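Local coordinates for protein HcgC (Methanococcus maripaludis S2, PDB 5O4J) that methylates a pyridinol precursor with S-adenosylmethionine as methyl donor, a C-methyltransferase step in making the iron-guanylylpyridinol cofactor of [Fe]-hydrogenase, at residues A[134-139]-A[146-151]; A[161-166]-A[253-258]. All coordinates share one frame; numbering follows the deposited sequence.

Contact 1 of 2, residues A[134-139]-A[146-151]. With SAH (S-adenosyl-L-homocysteine), chain E; SO4 (sulfate ion), chain F.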
loop_
_atom_site.group_PDB
_atom_site.type_symbol
_atom_site.label_atom_id
_atom_site.label_comp_id
_atom_site.label_asym_id
_atom_site.label_seq_id
_atom_site.Cartn_x
_atom_site.Cartn_y
_atom_site.Cartn_z
ATOM N N GLU A 134 -4.054 14.740 -26.485
ATOM C CA GLU A 134 -3.781 13.830 -25.391
ATOM C C GLU A 134 -4.206 14.474 -24.081
ATOM O O GLU A 134 -3.818 15.607 -23.783
ATOM C CB GLU A 134 -2.303 13.439 -25.336
ATOM C CG GLU A 134 -2.038 12.410 -24.243
ATOM C CD GLU A 134 -0.649 11.825 -24.284
ATOM O OE1 GLU A 134 0.230 12.412 -24.945
ATOM O OE2 GLU A 134 -0.453 10.770 -23.648
ATOM N N ASP A 135 -5.047 13.766 -23.326
ATOM C CA ASP A 135 -5.464 14.204 -21.996
ATOM C C ASP A 135 -4.381 13.806 -20.994
ATOM O O ASP A 135 -4.160 12.606 -20.768
ATOM C CB ASP A 135 -6.813 13.573 -21.651
ATOM C CG ASP A 135 -7.311 13.932 -20.262
ATOM O OD1 ASP A 135 -6.672 14.742 -19.558
ATOM O OD2 ASP A 135 -8.373 13.386 -19.876
ATOM N N PRO A 136 -3.677 14.773 -20.388
ATOM C CA PRO A 136 -2.617 14.421 -19.430
ATOM C C PRO A 136 -3.143 13.960 -18.083
ATOM O O PRO A 136 -2.378 13.385 -17.298
ATOM C CB PRO A 136 -1.832 15.730 -19.284
ATOM C CG PRO A 136 -2.864 16.776 -19.458
ATOM C CD PRO A 136 -3.819 16.236 -20.514
ATOM N N LYS A 137 -4.412 14.210 -17.778
ATOM C CA LYS A 137 -4.960 13.796 -16.498
ATOM C C LYS A 137 -4.973 12.282 -16.397
ATOM O O LYS A 137 -5.401 11.593 -17.326
ATOM C CB LYS A 137 -6.374 14.328 -16.329
ATOM C CG LYS A 137 -6.462 15.843 -16.310
ATOM C CD LYS A 137 -7.872 16.311 -15.938
ATOM C CE LYS A 137 -8.940 15.770 -16.886
ATOM N NZ LYS A 137 -8.722 16.184 -18.296
ATOM N N GLY A 138 -4.516 11.777 -15.262
ATOM C CA GLY A 138 -4.651 10.379 -14.919
ATOM C C GLY A 138 -5.843 10.204 -14.003
ATOM O O GLY A 138 -6.945 10.665 -14.323
ATOM N N ASN A 139 -5.632 9.586 -12.847
ATOM C CA ASN A 139 -6.674 9.467 -11.840
ATOM C C ASN A 139 -6.758 10.781 -11.055
ATOM O O ASN A 139 -6.081 11.759 -11.380
ATOM C CB ASN A 139 -6.402 8.237 -10.978
ATOM C CG ASN A 139 -6.205 6.971 -11.822
ATOM O OD1 ASN A 139 -5.205 6.268 -11.682
ATOM N ND2 ASN A 139 -7.162 6.691 -12.721
ATOM N N LYS A 146 -7.078 21.287 -12.065
ATOM C CA LYS A 146 -7.258 22.739 -12.155
ATOM C C LYS A 146 -6.404 23.353 -13.260
ATOM O O LYS A 146 -6.799 24.356 -13.867
ATOM C CB LYS A 146 -6.915 23.381 -10.808
ATOM C CG LYS A 146 -7.194 24.873 -10.715
ATOM C CD LYS A 146 -6.662 25.456 -9.409
ATOM C CE LYS A 146 -5.928 26.776 -9.629
ATOM N NZ LYS A 146 -6.733 27.767 -10.396
ATOM N N ILE A 147 -5.223 22.791 -13.521
ATOM C CA ILE A 147 -4.331 23.365 -14.527
ATOM C C ILE A 147 -4.571 22.781 -15.906
ATOM O O ILE A 147 -4.086 23.346 -16.899
ATOM C CB ILE A 147 -2.854 23.179 -14.127
ATOM C CG1 ILE A 147 -1.963 24.104 -14.960
ATOM C CG2 ILE A 147 -2.405 21.728 -14.294
ATOM C CD1 ILE A 147 -0.706 24.527 -14.248
ATOM N N ASP A 148 -5.319 21.686 -16.003
ATOM C CA ASP A 148 -5.603 21.065 -17.285
ATOM C C ASP A 148 -6.612 21.892 -18.075
ATOM O O ASP A 148 -7.563 22.439 -17.510
ATOM C CB ASP A 148 -6.160 19.663 -17.064
ATOM C CG ASP A 148 -6.622 19.015 -18.343
ATOM O OD1 ASP A 148 -5.769 18.663 -19.180
ATOM O OD2 ASP A 148 -7.846 18.870 -18.511
ATOM N N ASN A 149 -6.408 21.977 -19.393
ATOM C CA ASN A 149 -7.380 22.641 -20.267
ATOM C C ASN A 149 -7.574 21.851 -21.555
ATOM O O ASN A 149 -7.790 22.422 -22.630
ATOM C CB ASN A 149 -6.953 24.074 -20.580
ATOM C CG ASN A 149 -5.704 24.134 -21.432
ATOM O OD1 ASN A 149 -4.974 23.155 -21.539
ATOM N ND2 ASN A 149 -5.455 25.296 -22.047
ATOM N N THR A 150 -7.526 20.522 -21.450
ATOM C CA THR A 150 -7.683 19.650 -22.609
ATOM C C THR A 150 -8.931 19.984 -23.416
ATOM O O THR A 150 -8.888 20.038 -24.649
ATOM C CB THR A 150 -7.732 18.188 -22.141
ATOM O OG1 THR A 150 -6.454 17.810 -21.624
ATOM C CG2 THR A 150 -8.121 17.231 -23.280
ATOM N N ASP A 151 -10.064 20.157 -22.736
ATOM C CA ASP A 151 -11.323 20.381 -23.439
ATOM C C ASP A 151 -11.284 21.653 -24.271
ATOM O O ASP A 151 -11.899 21.712 -25.344
ATOM C CB ASP A 151 -12.474 20.443 -22.437
ATOM C CG ASP A 151 -12.719 19.114 -21.745
ATOM O OD1 ASP A 151 -13.135 18.152 -22.420
ATOM O OD2 ASP A 151 -12.485 19.031 -20.520
HETATM N N SAH E . 2.182 13.519 -22.838
HETATM C CA SAH E . 3.594 13.241 -23.237
HETATM C CB SAH E . 4.534 14.176 -22.478
HETATM C CG SAH E . 4.535 15.580 -23.080
HETATM S SD SAH E . 5.728 16.637 -22.299
HETATM C C SAH E . 3.990 11.822 -22.941
HETATM O O SAH E . 5.162 11.457 -23.204
HETATM O OXT SAH E . 3.138 11.081 -22.434
HETATM C "C5'" SAH E . 5.562 18.119 -23.250
HETATM C "C4'" SAH E . 6.287 18.058 -24.590
HETATM O "O4'" SAH E . 5.715 19.045 -25.458
HETATM C "C3'" SAH E . 7.750 18.432 -24.450
HETATM O "O3'" SAH E . 8.545 17.802 -25.468
HETATM C "C2'" SAH E . 7.699 19.931 -24.619
HETATM O "O2'" SAH E . 8.945 20.530 -24.988
HETATM C "C1'" SAH E . 6.667 20.082 -25.712
HETATM N N9 SAH E . 5.933 21.356 -25.676
HETATM C C8 SAH E . 5.496 22.011 -24.576
HETATM N N7 SAH E . 4.827 23.131 -24.949
HETATM C C5 SAH E . 4.826 23.169 -26.296
HETATM C C6 SAH E . 4.288 24.070 -27.333
HETATM N N6 SAH E . 3.606 25.182 -26.979
HETATM N N1 SAH E . 4.510 23.745 -28.622
HETATM C C2 SAH E . 5.178 22.640 -28.986
HETATM N N3 SAH E . 5.700 21.775 -28.100
HETATM C C4 SAH E . 5.551 21.995 -26.771
HETATM S S SO4 F . -10.467 8.745 -13.758
HETATM O O1 SO4 F . -9.867 8.735 -15.109
HETATM O O2 SO4 F . -10.614 10.145 -13.290
HETATM O O3 SO4 F . -9.571 8.009 -12.842
HETATM O O4 SO4 F . -11.791 8.088 -13.798
HETATM O O HOH W 1 -10.784 16.270 -20.235
#
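The centre of this contact is a salt-bridge network of two aspartates around one lysine. The Lys137 chain is bent at chi3 and chi4 (-58° and -60°), which turns NZ back toward the Asp135 carboxylate. Lys137 NZ lies 2.8 Å from Asp148 OD2 across the contact. It also lies 2.8 Å from Asp135 OD1 in its own segment. Both oxygens are met from above their carboxylate planes. Asp135 OD1 and Asp148 OD1 are only 4.0 Å apart; the shared ammonium would offset their repulsion and probably keeps both carboxylates ionised. A water bridges NZ to Asp151 OD2.

Hydrogen bonds fix the carboxylates. Lys137 N gives a 2.9 Å bond to Asp135 OD1, closing an Asx turn, so one oxygen accepts twice. Thr150 OG1 donates to the syn lone pair of Asp148 OD1 at 2.7 Å.

Van der Waals contact comes from Pro136. Pro136 CD is 3.3 Å from Thr150 OG1, tip to tip, and also lies against Asp148 OD1.

Ligands lie alongside. The amino N of S-adenosylhomocysteine makes a weak bond to Glu134 OE1, while OE2 pairs with Lys29. Pro136 lines the pocket of the second ligand, PJL.

The segment 134-139 leaves the C-terminal end of strand 130-134, where Rossmann-like folds bind their ligands. Segment 146-151 ends helix 142-147, and strand 159-167 flanks both through Val162.

Contact 2 of 2, residues A[161-166]-A[253-258]; sequences GVLKTY and VDSFVK. With SO4 (sulfate ion), chain P.
Lys164, Tyr166, Phe256 and Lys258 rise from one face of an antiparallel strand pair. Phe256 CG stands between its backbone N and carbonyl carbon, the crowded position (chi1 51°). This brings the ring across to the neighbouring strand, with one face over Lys164 O. Tyr166 presents its edge to this ring: Phe256 CZ lies near the tyrosine plane, 3.8 Å from Tyr166 CE2. At the next ring atom, Lys164 CD runs past Phe256 CE2 at 4.1 Å. The two lysines then converge on one sulfate, probably from the crystallisation liquor; the same two lysines of the second subunit also bind it. Lys258, fully extended, reaches O1 with NZ at 2.8 Å, and Lys164 NZ reaches O4 at 3.3 Å. The anion would ease the repulsion between the ammonium groups. Lys164 NZ also pairs with Asp135.

Leu163, Thr165, Ser255 and Val257 occupy the other face. Ser255 OG, anti to its backbone N (chi1 -169°), donates to Thr165 OG1 at 2.8 Å. Leu163 CD1 packs on Val257 CG2 at 3.8 Å, crossing it at about a right angle, and also touches Ser255 OG. Val257 CG1 rests on Gly161 CA.

The backbones pair in a regular ladder. Val162–Lys258, Lys164–Phe256 and Tyr166–Asp254 are hydrogen-bonded pairs; the Lys164 N to Phe256 O bond is nearly straight (174°).

Strand 253-259 is an outermost strand of the mixed sheet within this chain, antiparallel to 159-167. Helix 18-37 packs on the Leu163 and Val257 face. On the Tyr166 face, His140 of the second subunit meets the tyrosine ring and bonds Asp254.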
loop_
_atom_site.group_PDB
_atom_site.type_symbol
_atom_site.label_atom_id
_atom_site.label_comp_id
_atom_site.label_asym_id
_atom_site.label_seq_id
_atom_site.Cartn_x
_atom_site.Cartn_y
_atom_site.Cartn_z
ATOM N N GLY A 161 -10.835 13.594 -31.053
ATOM C CA GLY A 161 -10.602 12.515 -30.112
ATOM C C GLY A 161 -9.672 12.952 -29.001
ATOM O O GLY A 161 -8.825 13.828 -29.179
ATOM N N VAL A 162 -9.839 12.318 -27.841
ATOM C CA VAL A 162 -9.012 12.578 -26.668
ATOM C C VAL A 162 -8.293 11.287 -26.315
ATOM O O VAL A 162 -8.938 10.276 -26.019
ATOM C CB VAL A 162 -9.846 13.087 -25.481
ATOM C CG1 VAL A 162 -8.963 13.299 -24.257
ATOM C CG2 VAL A 162 -10.555 14.373 -25.843
ATOM N N LEU A 163 -6.958 11.321 -26.332
ATOM C CA LEU A 163 -6.156 10.142 -26.033
ATOM C C LEU A 163 -5.977 10.021 -24.527
ATOM O O LEU A 163 -5.393 10.906 -23.892
ATOM C CB LEU A 163 -4.802 10.239 -26.735
ATOM C CG LEU A 163 -3.788 9.152 -26.386
ATOM C CD1 LEU A 163 -4.247 7.785 -26.849
ATOM C CD2 LEU A 163 -2.443 9.520 -26.981
ATOM N N LYS A 164 -6.482 8.937 -23.957
ATOM C CA LYS A 164 -6.427 8.705 -22.523
ATOM C C LYS A 164 -5.597 7.460 -22.242
ATOM O O LYS A 164 -5.640 6.488 -23.002
ATOM C CB LYS A 164 -7.833 8.546 -21.936
ATOM C CG LYS A 164 -8.763 9.740 -22.199
ATOM C CD LYS A 164 -10.180 9.447 -21.697
ATOM C CE LYS A 164 -11.104 10.657 -21.854
ATOM N NZ LYS A 164 -10.698 11.840 -21.030
ATOM N N THR A 165 -4.846 7.487 -21.145
ATOM C CA THR A 165 -4.024 6.346 -20.771
ATOM C C THR A 165 -4.038 6.206 -19.259
ATOM O O THR A 165 -3.651 7.135 -18.539
ATOM C CB THR A 165 -2.588 6.490 -21.291
ATOM O OG1 THR A 165 -2.594 6.796 -22.695
ATOM C CG2 THR A 165 -1.831 5.194 -21.085
ATOM N N TYR A 166 -4.459 5.033 -18.787
ATOM C CA TYR A 166 -4.553 4.738 -17.367
ATOM C C TYR A 166 -3.938 3.375 -17.091
ATOM O O TYR A 166 -3.679 2.579 -18.001
ATOM C CB TYR A 166 -6.003 4.724 -16.874
ATOM C CG TYR A 166 -6.811 5.926 -17.281
ATOM C CD1 TYR A 166 -6.537 7.182 -16.762
ATOM C CD2 TYR A 166 -7.870 5.801 -18.176
ATOM C CE1 TYR A 166 -7.289 8.286 -17.136
ATOM C CE2 TYR A 166 -8.625 6.897 -18.549
ATOM C CZ TYR A 166 -8.336 8.127 -18.034
ATOM O OH TYR A 166 -9.105 9.210 -18.416
ATOM N N VAL A 253 -1.277 -1.068 -18.277
ATOM C CA VAL A 253 -1.462 0.174 -19.019
ATOM C C VAL A 253 -2.489 -0.050 -20.119
ATOM O O VAL A 253 -2.412 -1.023 -20.884
ATOM C CB VAL A 253 -0.132 0.684 -19.589
ATOM C CG1 VAL A 253 -0.344 1.948 -20.422
ATOM C CG2 VAL A 253 0.843 0.963 -18.457
ATOM N N ASP A 254 -3.473 0.836 -20.172
ATOM C CA ASP A 254 -4.559 0.788 -21.141
ATOM C C ASP A 254 -4.684 2.176 -21.752
ATOM O O ASP A 254 -4.925 3.145 -21.026
ATOM C CB ASP A 254 -5.848 0.371 -20.438
ATOM C CG ASP A 254 -6.945 -0.012 -21.392
ATOM O OD1 ASP A 254 -6.654 -0.225 -22.589
ATOM O OD2 ASP A 254 -8.098 -0.099 -20.925
ATOM N N SER A 255 -4.460 2.280 -23.066
ATOM C CA SER A 255 -4.533 3.540 -23.797
ATOM C C SER A 255 -5.635 3.473 -24.843
ATOM O O SER A 255 -5.795 2.456 -25.526
ATOM C CB SER A 255 -3.207 3.865 -24.487
ATOM O OG SER A 255 -3.221 5.195 -24.965
ATOM N N PHE A 256 -6.410 4.545 -24.961
ATOM C CA PHE A 256 -7.500 4.552 -25.932
ATOM C C PHE A 256 -7.872 5.988 -26.249
ATOM O O PHE A 256 -7.687 6.888 -25.425
ATOM C CB PHE A 256 -8.721 3.777 -25.422
ATOM C CG PHE A 256 -9.175 4.185 -24.046
ATOM C CD1 PHE A 256 -8.602 3.605 -22.915
ATOM C CD2 PHE A 256 -10.171 5.133 -23.882
ATOM C CE1 PHE A 256 -9.021 3.977 -21.644
ATOM C CE2 PHE A 256 -10.588 5.512 -22.619
ATOM C CZ PHE A 256 -10.017 4.925 -21.500
ATOM N N VAL A 257 -8.385 6.200 -27.457
ATOM C CA VAL A 257 -8.899 7.501 -27.849
ATOM C C VAL A 257 -10.411 7.476 -27.694
ATOM O O VAL A 257 -11.100 6.632 -28.287
ATOM C CB VAL A 257 -8.500 7.880 -29.282
ATOM C CG1 VAL A 257 -8.998 9.308 -29.574
ATOM C CG2 VAL A 257 -6.993 7.788 -29.467
ATOM N N LYS A 258 -10.922 8.395 -26.893
ATOM C CA LYS A 258 -12.357 8.575 -26.745
ATOM C C LYS A 258 -12.808 9.646 -27.727
ATOM O O LYS A 258 -12.315 10.778 -27.695
ATOM C CB LYS A 258 -12.723 8.966 -25.318
ATOM C CG LYS A 258 -14.226 9.089 -25.111
ATOM C CD LYS A 258 -14.577 9.609 -23.743
ATOM C CE LYS A 258 -16.074 9.867 -23.663
ATOM N NZ LYS A 258 -16.469 10.488 -22.375
HETATM S S SO4 P . -14.605 12.455 -20.062
HETATM O O1 SO4 P . -14.394 12.079 -21.474
HETATM O O2 SO4 P . -15.646 13.499 -19.996
HETATM O O3 SO4 P . -15.042 11.260 -19.305
HETATM O O4 SO4 P . -13.345 12.982 -19.492
#

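In the fold
From the N terminus, the chain lays down strands 2-3 and 10-13 of the small antiparallel sheet, then the parallel strands up to 130-134. Contact 1 then closes a short loop around helix 142-147, joining the loop after that strand to the segment leaving the helix. The chain continues into strand 159-167. Contact 2 closes a much longer loop, through helix 177-193, whose first residues meet the ligands, and strands 198-203 and 230-234 of the antiparallel sheet, when strand 253-259 returns to the edge. The two loops follow in series. Their centres are about 12 Å apart, and they meet: Asp135 N probably bonds Leu163 O, and Asp135 OD2 salt-bridges Lys164 NZ. Both touch the second subunit.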